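PDB 1ULZ: pyruvate carboxylase n-terminal domain from Aquifex aeolicus, which serves as the biotin carboxylase subunit of pyruvate carboxylase, a protein of the ATP-grasp superfamily that pairs with a second copy of itself. Local coordinates for residues Y332-R337 and P393-A398; A386-W391 and A404-Y409. The protein carries 1 engineered substitution. All coordinates share one frame; numbering follows the deposited sequence.

Contact 1: Y332-R337 and P393-A398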
loop_
_atom_site.group_PDB
_atom_site.type_symbol
_atom_site.label_atom_id
_atom_site.label_comp_id
_atom_site.label_asym_id
_atom_site.label_seq_id
_atom_site.Cartn_x
_atom_site.Cartn_y
_atom_site.Cartn_z
ATOM N N TYR A 332 -3.525 -6.728 -11.283
ATOM C CA TYR A 332 -4.017 -7.824 -10.460
ATOM C C TYR A 332 -3.595 -7.724 -9.003
ATOM O O TYR A 332 -2.502 -7.246 -8.684
ATOM C CB TYR A 332 -3.532 -9.164 -11.011
ATOM C CG TYR A 332 -4.029 -9.453 -12.401
ATOM C CD1 TYR A 332 -3.388 -8.923 -13.512
ATOM C CD2 TYR A 332 -5.160 -10.238 -12.602
ATOM C CE1 TYR A 332 -3.857 -9.169 -14.787
ATOM C CE2 TYR A 332 -5.638 -10.489 -13.870
ATOM C CZ TYR A 332 -4.982 -9.952 -14.958
ATOM O OH TYR A 332 -5.452 -10.195 -16.222
ATOM N N ALA A 333 -4.471 -8.193 -8.123
ATOM C CA ALA A 333 -4.196 -8.184 -6.696
ATOM C C ALA A 333 -4.397 -9.582 -6.136
ATOM O O ALA A 333 -5.324 -10.297 -6.528
ATOM C CB ALA A 333 -5.114 -7.201 -5.984
ATOM N N ILE A 334 -3.522 -9.966 -5.218
ATOM C CA ILE A 334 -3.604 -11.267 -4.584
ATOM C C ILE A 334 -3.629 -11.085 -3.078
ATOM O O ILE A 334 -2.939 -10.217 -2.545
ATOM C CB ILE A 334 -2.384 -12.138 -4.925
ATOM C CG1 ILE A 334 -2.241 -12.276 -6.443
ATOM C CG2 ILE A 334 -2.530 -13.496 -4.261
ATOM C CD1 ILE A 334 -0.947 -12.925 -6.879
ATOM N N GLU A 335 -4.435 -11.889 -2.395
ATOM C CA GLU A 335 -4.496 -11.827 -0.938
ATOM C C GLU A 335 -4.294 -13.214 -0.342
ATOM O O GLU A 335 -4.959 -14.174 -0.732
ATOM C CB GLU A 335 -5.836 -11.270 -0.439
ATOM C CG GLU A 335 -5.911 -11.208 1.090
ATOM C CD GLU A 335 -7.262 -10.739 1.614
ATOM O OE1 GLU A 335 -8.193 -11.566 1.690
ATOM O OE2 GLU A 335 -7.394 -9.541 1.946
ATOM N N CYS A 336 -3.370 -13.302 0.607
ATOM C CA CYS A 336 -3.074 -14.551 1.287
ATOM C C CYS A 336 -3.418 -14.408 2.759
ATOM O O CYS A 336 -3.065 -13.411 3.397
ATOM C CB CYS A 336 -1.596 -14.896 1.164
ATOM S SG CYS A 336 -1.042 -15.210 -0.498
ATOM N N ARG A 337 -4.101 -15.407 3.301
ATOM C CA ARG A 337 -4.462 -15.368 4.704
ATOM C C ARG A 337 -3.348 -15.952 5.568
ATOM O O ARG A 337 -2.974 -17.113 5.435
ATOM C CB ARG A 337 -5.781 -16.113 4.930
ATOM C CG ARG A 337 -6.882 -15.602 4.017
ATOM C CD ARG A 337 -8.263 -15.857 4.574
ATOM N NE ARG A 337 -9.297 -15.415 3.644
ATOM C CZ ARG A 337 -10.599 -15.474 3.894
ATOM N NH1 ARG A 337 -11.033 -15.955 5.053
ATOM N NH2 ARG A 337 -11.469 -15.061 2.982
ATOM N N PRO A 393 0.973 -4.873 -12.125
ATOM C CA PRO A 393 0.398 -4.709 -13.467
ATOM C C PRO A 393 -0.008 -6.004 -14.173
ATOM O O PRO A 393 -0.968 -6.028 -14.946
ATOM C CB PRO A 393 1.502 -3.977 -14.232
ATOM C CG PRO A 393 2.222 -3.225 -13.160
ATOM C CD PRO A 393 2.300 -4.239 -12.051
ATOM N N THR A 394 0.733 -7.073 -13.915
ATOM C CA THR A 394 0.461 -8.357 -14.545
ATOM C C THR A 394 0.413 -9.496 -13.538
ATOM O O THR A 394 0.950 -9.393 -12.434
ATOM C CB THR A 394 1.537 -8.696 -15.580
ATOM O OG1 THR A 394 2.802 -8.828 -14.918
ATOM C CG2 THR A 394 1.626 -7.608 -16.631
ATOM N N TRP A 395 -0.215 -10.593 -13.940
ATOM C CA TRP A 395 -0.346 -11.758 -13.081
ATOM C C TRP A 395 0.976 -12.287 -12.532
ATOM O O TRP A 395 1.098 -12.519 -11.333
ATOM C CB TRP A 395 -1.061 -12.887 -13.825
ATOM C CG TRP A 395 -1.054 -14.172 -13.068
ATOM C CD1 TRP A 395 -0.381 -15.314 -13.397
ATOM C CD2 TRP A 395 -1.731 -14.445 -11.835
ATOM N NE1 TRP A 395 -0.599 -16.281 -12.445
ATOM C CE2 TRP A 395 -1.424 -15.772 -11.475
ATOM C CE3 TRP A 395 -2.568 -13.694 -10.998
ATOM C CZ2 TRP A 395 -1.923 -16.367 -10.316
ATOM C CZ3 TRP A 395 -3.061 -14.285 -9.849
ATOM C CH2 TRP A 395 -2.737 -15.610 -9.519
ATOM N N ASP A 396 1.970 -12.481 -13.394
ATOM C CA ASP A 396 3.233 -13.018 -12.905
ATOM C C ASP A 396 3.955 -12.084 -11.946
ATOM O O ASP A 396 4.581 -12.545 -10.990
ATOM C CB ASP A 396 4.170 -13.401 -14.053
ATOM C CG ASP A 396 5.357 -14.224 -13.569
ATOM O OD1 ASP A 396 6.471 -13.668 -13.429
ATOM O OD2 ASP A 396 5.162 -15.431 -13.299
ATOM N N GLU A 397 3.865 -10.778 -12.188
ATOM C CA GLU A 397 4.507 -9.812 -11.306
ATOM C C GLU A 397 3.836 -9.805 -9.937
ATOM O O GLU A 397 4.496 -9.625 -8.916
ATOM C CB GLU A 397 4.438 -8.415 -11.903
ATOM C CG GLU A 397 5.106 -8.301 -13.247
ATOM C CD GLU A 397 5.124 -6.883 -13.752
ATOM O OE1 GLU A 397 6.050 -6.132 -13.386
ATOM O OE2 GLU A 397 4.200 -6.511 -14.498
ATOM N N ALA A 398 2.521 -10.000 -9.924
ATOM C CA ALA A 398 1.766 -10.018 -8.677
ATOM C C ALA A 398 2.160 -11.254 -7.877
ATOM O O ALA A 398 2.291 -11.199 -6.654
ATOM C CB ALA A 398 0.272 -10.033 -8.972
#
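Tyr332 and Ile334, alternate residues of strand 332-339 on the same face, meet the first turn of helix 395-407 in different ways. Tyr332 brings its ring to the backbone that leads into the helix: CD1 lies 3.6 Å from Trp395 N, which is placed obliquely to the ring, as is Thr394 C. Pro393 O instead sits at the ring edge, near its plane, 4.0 Å from Tyr332 CD1. With CG anti to the carbonyl carbon (chi1 -62°), the ring runs alongside the start of the helix and its hydroxyl end continues past it. Ile334 reaches to the end of the first turn, at Ala398. Its CG1-CD1 branch is extended (chi2 171°), and Ile334 CD1 lies 3.7 Å from Ala398 C and O, and 3.8 Å from its CB. The same branch crosses the Trp395 side chain at about a right angle, CD1 approaching CZ3 of the indole at 3.9 Å in an oblique position. Trp395 in turn meets Phe430, their planes at about 60°, and touches Ile240 of the next strand, so the indole lies between the sheet and helix 428-432. Ala398 completes the patch, its methyl lying 3.9 Å from Tyr332 O. No hydrogen bond joins the segments; carbon groups pack on one another and on backbone atoms. Thr394 occupies the N-cap position, and its carbonyl oxygen receives Ala398 N in the opening helical turn. The result is a helix packed on one face of an antiparallel sheet, an alpha+beta arrangement, in the biotin carboxylase C-terminal domain.

Contact 2: A386-W391 and A404-Y409. Unlike the reference sequence in segment 404-409: Ala405 (reference Val).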
loop_
_atom_site.group_PDB
_atom_site.type_symbol
_atom_site.label_atom_id
_atom_site.label_comp_id
_atom_site.label_asym_id
_atom_site.label_seq_id
_atom_site.Cartn_x
_atom_site.Cartn_y
_atom_site.Cartn_z
ATOM N N ALA A 386 -3.046 -11.998 10.010
ATOM C CA ALA A 386 -3.029 -10.867 9.093
ATOM C C ALA A 386 -3.478 -11.255 7.690
ATOM O O ALA A 386 -3.568 -12.432 7.355
ATOM C CB ALA A 386 -1.623 -10.273 9.029
ATOM N N LYS A 387 -3.772 -10.246 6.881
ATOM C CA LYS A 387 -4.153 -10.453 5.493
ATOM C C LYS A 387 -3.145 -9.675 4.662
ATOM O O LYS A 387 -3.112 -8.446 4.709
ATOM C CB LYS A 387 -5.563 -9.934 5.211
ATOM C CG LYS A 387 -6.662 -10.718 5.900
ATOM C CD LYS A 387 -8.041 -10.295 5.421
ATOM C CE LYS A 387 -8.304 -8.823 5.673
ATOM N NZ LYS A 387 -9.743 -8.488 5.493
ATOM N N LEU A 388 -2.315 -10.402 3.922
ATOM C CA LEU A 388 -1.299 -9.791 3.071
ATOM C C LEU A 388 -1.822 -9.691 1.641
ATOM O O LEU A 388 -2.206 -10.694 1.040
ATOM C CB LEU A 388 -0.022 -10.630 3.099
ATOM C CG LEU A 388 1.130 -10.165 2.210
ATOM C CD1 LEU A 388 1.601 -8.771 2.635
ATOM C CD2 LEU A 388 2.262 -11.176 2.306
ATOM N N ILE A 389 -1.836 -8.475 1.105
ATOM C CA ILE A 389 -2.324 -8.232 -0.247
ATOM C C ILE A 389 -1.270 -7.519 -1.093
ATOM O O ILE A 389 -0.688 -6.524 -0.660
ATOM C CB ILE A 389 -3.602 -7.356 -0.226
ATOM C CG1 ILE A 389 -4.644 -7.966 0.710
ATOM C CG2 ILE A 389 -4.172 -7.220 -1.634
ATOM C CD1 ILE A 389 -4.738 -7.277 2.041
ATOM N N THR A 390 -1.024 -8.034 -2.295
ATOM C CA THR A 390 -0.050 -7.431 -3.201
ATOM C C THR A 390 -0.686 -7.101 -4.549
ATOM O O THR A 390 -1.515 -7.859 -5.060
ATOM C CB THR A 390 1.166 -8.363 -3.457
ATOM O OG1 THR A 390 0.719 -9.609 -4.015
ATOM C CG2 THR A 390 1.928 -8.616 -2.160
ATOM N N TRP A 391 -0.302 -5.961 -5.115
ATOM C CA TRP A 391 -0.817 -5.535 -6.414
ATOM C C TRP A 391 0.330 -5.354 -7.410
ATOM O O TRP A 391 1.422 -4.937 -7.035
ATOM C CB TRP A 391 -1.571 -4.206 -6.291
ATOM C CG TRP A 391 -2.038 -3.693 -7.616
ATOM C CD1 TRP A 391 -3.237 -3.952 -8.217
ATOM C CD2 TRP A 391 -1.270 -2.939 -8.565
ATOM N NE1 TRP A 391 -3.259 -3.416 -9.482
ATOM C CE2 TRP A 391 -2.063 -2.792 -9.722
ATOM C CE3 TRP A 391 0.016 -2.383 -8.553
ATOM C CZ2 TRP A 391 -1.614 -2.111 -10.853
ATOM C CZ3 TRP A 391 0.460 -1.711 -9.675
ATOM C CH2 TRP A 391 -0.352 -1.580 -10.811
ATOM N N ALA A 404 7.759 -12.599 -2.584
ATOM C CA ALA A 404 8.819 -11.776 -1.999
ATOM C C ALA A 404 8.369 -11.180 -0.665
ATOM O O ALA A 404 9.151 -11.071 0.270
ATOM C CB ALA A 404 9.229 -10.661 -2.969
ATOM N N ALA A 405 7.103 -10.789 -0.585
ATOM C CA ALA A 405 6.559 -10.227 0.646
ATOM C C ALA A 405 6.483 -11.333 1.707
ATOM O O ALA A 405 6.899 -11.141 2.847
ATOM C CB ALA A 405 5.174 -9.639 0.388
ATOM N N LEU A 406 5.955 -12.491 1.315
ATOM C CA LEU A 406 5.831 -13.633 2.221
ATOM C C LEU A 406 7.190 -14.083 2.758
ATOM O O LEU A 406 7.319 -14.383 3.937
ATOM C CB LEU A 406 5.146 -14.809 1.510
ATOM C CG LEU A 406 3.646 -14.647 1.216
ATOM C CD1 LEU A 406 3.162 -15.759 0.292
ATOM C CD2 LEU A 406 2.872 -14.655 2.520
ATOM N N GLU A 407 8.199 -14.123 1.887
ATOM C CA GLU A 407 9.535 -14.540 2.290
ATOM C C GLU A 407 10.171 -13.573 3.296
ATOM O O GLU A 407 11.107 -13.936 3.994
ATOM C CB GLU A 407 10.448 -14.699 1.056
ATOM C CG GLU A 407 10.024 -15.834 0.111
ATOM C CD GLU A 407 10.945 -16.013 -1.086
ATOM O OE1 GLU A 407 11.624 -15.045 -1.483
ATOM O OE2 GLU A 407 10.977 -17.128 -1.651
ATOM N N THR A 408 9.653 -12.351 3.383
ATOM C CA THR A 408 10.211 -11.377 4.317
ATOM C C THR A 408 9.337 -11.169 5.550
ATOM O O THR A 408 9.651 -10.342 6.402
ATOM C CB THR A 408 10.406 -10.001 3.649
ATOM O OG1 THR A 408 9.130 -9.466 3.271
ATOM C CG2 THR A 408 11.284 -10.123 2.417
ATOM N N TYR A 409 8.244 -11.922 5.644
ATOM C CA TYR A 409 7.313 -11.797 6.767
ATOM C C TYR A 409 7.746 -12.686 7.926
ATOM O O TYR A 409 7.498 -13.892 7.911
ATOM C CB TYR A 409 5.908 -12.193 6.305
ATOM C CG TYR A 409 4.753 -11.500 7.008
ATOM C CD1 TYR A 409 3.569 -11.239 6.323
ATOM C CD2 TYR A 409 4.834 -11.117 8.338
ATOM C CE1 TYR A 409 2.502 -10.613 6.937
ATOM C CE2 TYR A 409 3.760 -10.488 8.970
ATOM C CZ TYR A 409 2.599 -10.238 8.256
ATOM O OH TYR A 409 1.533 -9.606 8.850
#
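The Tyr409 ring meets strand 384-392 at two points: Leu388 CD2 lies at its edge, near the ring plane, 4.2 Å from CD1, while the Ala386 methyl stands obliquely to the ring and comes within 3.2 Å of Tyr409 OH. That buried hydroxyl is hydrogen-bonded to Tyr357 OH, which satisfies it. This is the far end of a beta-alpha unit of the biotin carboxylase C-terminal domain, in which helix 395-407 turns back across the strand that precedes it. Leu388 carries most of the strand's side of the contact. Its CG is anti to the backbone N (chi1 177°), and CD2 touches Leu406 CD2 at 3.5 Å and Ala405 CB at 3.8 Å. Ala405, which differs from the reference sequence, also faces the Thr390 methyl more loosely. Leu406 meets the strand through the CG-CD2 end of its side chain; other neighbours include Leu421, Ile422 and Met425 of helix 418-426. On the outer side of the helix end, Arg19 of the second subunit hydrogen-bonds to Thr408 OG1. The chain turns there with Thr408 OG1 donating to Ala405 O at 2.8 Å, tilted 29° from the carbonyl plane and on the same face as Thr408 N, a second donor to that oxygen.

Overall arrangement
Contacts 1 and 2 lie 10 Å apart between centres and use opposite ends of helix 395-407, its start in contact 1 and its last turn in contact 2. Their strands, 332-339 and 384-392, are antiparallel neighbours in one sheet, probably hydrogen-bonded from Ile334 N to Thr390 O and from Cys336 N to Leu388 O, each at 2.9 Å. The helix therefore lies over both strands along its length, Ala398 also touching Ala392 and Leu406 also touching Ile338. A weak hydrogen bond between Thr390 OG1 and Ala398 O also ties the two contacts. They differ in setting: contact 1 is partly open and touches no other chain, whereas contact 2 is buried and adjoins the second subunit.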